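Local atomic coordinates of glucose-6-phosphate isomerase (Thermus thermophilus, PDB entry 1ZZG), a protein that probably catalyses the reversible isomerisation of glucose 6-phosphate to fructose 6-phosphate, a step shared by glycolysis and gluconeogenesis. Residues 72-77 with 130-135. Residues are numbered along the deposited sequence; the frame is centred on the assembly and turned at random.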
loop_
_atom_site.group_PDB
_atom_site.type_symbol
_atom_site.label_atom_id
_atom_site.label_comp_id
_atom_site.label_asym_id
_atom_site.label_seq_id
_atom_site.Cartn_x
_atom_site.Cartn_y
_atom_site.Cartn_z
ATOM N N ILE A 72 -10.306 -7.351 14.225
ATOM C CA ILE A 72 -9.282 -6.744 15.064
ATOM C C ILE A 72 -8.083 -7.683 15.012
ATOM O O ILE A 72 -8.078 -8.744 15.644
ATOM C CB ILE A 72 -9.751 -6.579 16.533
ATOM C CG1 ILE A 72 -11.083 -5.816 16.576
ATOM C CG2 ILE A 72 -8.681 -5.830 17.328
ATOM C CD1 ILE A 72 -11.586 -5.465 17.984
ATOM N N GLY A 73 -7.078 -7.298 14.233
ATOM C CA GLY A 73 -5.901 -8.134 14.093
ATOM C C GLY A 73 -4.834 -7.384 13.330
ATOM O O GLY A 73 -5.123 -6.405 12.633
ATOM N N ILE A 74 -3.599 -7.855 13.429
ATOM C CA ILE A 74 -2.514 -7.161 12.767
ATOM C C ILE A 74 -1.486 -8.127 12.181
ATOM O O ILE A 74 -1.367 -9.266 12.625
ATOM C CB ILE A 74 -1.864 -6.189 13.781
ATOM C CG1 ILE A 74 -1.052 -5.117 13.056
ATOM C CG2 ILE A 74 -1.000 -6.961 14.768
ATOM C CD1 ILE A 74 -0.648 -3.982 13.976
ATOM N N GLY A 75 -0.758 -7.671 11.167
ATOM C CA GLY A 75 0.237 -8.522 10.545
ATOM C C GLY A 75 -0.359 -9.777 9.928
ATOM O O GLY A 75 -1.210 -9.704 9.044
ATOM N N GLY A 76 0.089 -10.936 10.399
ATOM C CA GLY A 76 -0.406 -12.191 9.865
ATOM C C GLY A 76 -1.895 -12.401 10.071
ATOM O O GLY A 76 -2.518 -13.182 9.359
ATOM N N SER A 77 -2.472 -11.694 11.036
ATOM C CA SER A 77 -3.896 -11.832 11.319
ATOM C C SER A 77 -4.756 -10.825 10.557
ATOM O O SER A 77 -5.975 -10.789 10.731
ATOM C CB SER A 77 -4.140 -11.680 12.820
ATOM O OG SER A 77 -3.478 -12.698 13.543
ATOM N N ALA A 130 -0.217 -6.947 21.484
ATOM C CA ALA A 130 -0.607 -5.676 22.093
ATOM C C ALA A 130 -1.706 -4.888 21.380
ATOM O O ALA A 130 -2.734 -4.562 21.979
ATOM C CB ALA A 130 0.631 -4.795 22.275
ATOM N N GLU A 131 -1.494 -4.583 20.106
ATOM C CA GLU A 131 -2.461 -3.802 19.334
ATOM C C GLU A 131 -3.864 -4.396 19.327
ATOM O O GLU A 131 -4.860 -3.674 19.432
ATOM C CB GLU A 131 -1.969 -3.623 17.885
ATOM C CG GLU A 131 -0.651 -2.863 17.772
ATOM C CD GLU A 131 0.559 -3.777 17.739
ATOM O OE1 GLU A 131 0.510 -4.871 18.344
ATOM O OE2 GLU A 131 1.568 -3.391 17.112
ATOM N N THR A 132 -3.930 -5.717 19.208
ATOM C CA THR A 132 -5.193 -6.438 19.161
ATOM C C THR A 132 -5.909 -6.467 20.515
ATOM O O THR A 132 -7.142 -6.390 20.580
ATOM C CB THR A 132 -4.945 -7.873 18.651
ATOM O OG1 THR A 132 -4.298 -7.802 17.373
ATOM C CG2 THR A 132 -6.245 -8.645 18.511
ATOM N N LEU A 133 -5.144 -6.586 21.594
ATOM C CA LEU A 133 -5.744 -6.600 22.923
ATOM C C LEU A 133 -6.323 -5.220 23.219
ATOM O O LEU A 133 -7.396 -5.101 23.804
ATOM C CB LEU A 133 -4.703 -6.968 23.985
ATOM C CG LEU A 133 -4.226 -8.423 24.000
ATOM C CD1 LEU A 133 -3.181 -8.597 25.092
ATOM C CD2 LEU A 133 -5.405 -9.362 24.228
ATOM N N ALA A 134 -5.614 -4.181 22.794
ATOM C CA ALA A 134 -6.068 -2.812 23.010
ATOM C C ALA A 134 -7.352 -2.552 22.224
ATOM O O ALA A 134 -8.325 -2.005 22.756
ATOM C CB ALA A 134 -4.984 -1.836 22.582
ATOM N N GLY A 135 -7.350 -2.941 20.952
ATOM C CA GLY A 135 -8.528 -2.743 20.126
ATOM C C GLY A 135 -9.716 -3.532 20.655
ATOM O O GLY A 135 -10.856 -3.059 20.627
HETATM O O HOH W 1 -3.354 -9.913 15.816
#
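Ile72, the last residue of strand 68-72, packs on Thr132 and Gly135 in the first turns of helix 130-147, and most of the contact is van der Waals packing. Its CG2, anti to the backbone N (CG1 at chi1 -54°), rests 3.6 Å from Thr132 O and 3.9 Å from the methyl CG2 of Thr132, the two side chains meeting at a slant. The other branch runs extended along the helix, bringing CD1 to 3.6 Å from Gly135 O. Gly135 lets the strand end come this close, since a CB there would press on Ile72 CG2. An alanine in place of Ile72 would probably open a gap beside Gly135 and take away the CG2 on which the Thr132 methyl packs. Farther along, Ile74 sends CD1 to the bent Glu131 side chain, crossing it at about a right angle, 4.0 Å from CG and 3.9 Å from OE2.

The polar link is indirect. One water accepts from Ile74 N at 3.2 Å and hydrogen-bonds to Thr132 OG1 at 2.8 Å, bridging from one side two atoms that are themselves 4.0 Å apart. Glu131 OE2 hydrogen-bonds to His293 of the second subunit, whose Glu346 brings a like charge close; Ile74 also packs on that histidine.

The glycine-rich loop after strand 68-72 leaves the parallel sheet characteristic of SIS domains. Aliphatic side chains laid on helix carbonyls and on a carboxylate, with one bridging water, thus join strand end and loop to helix, while the carboxylate is directed into the dimer interface.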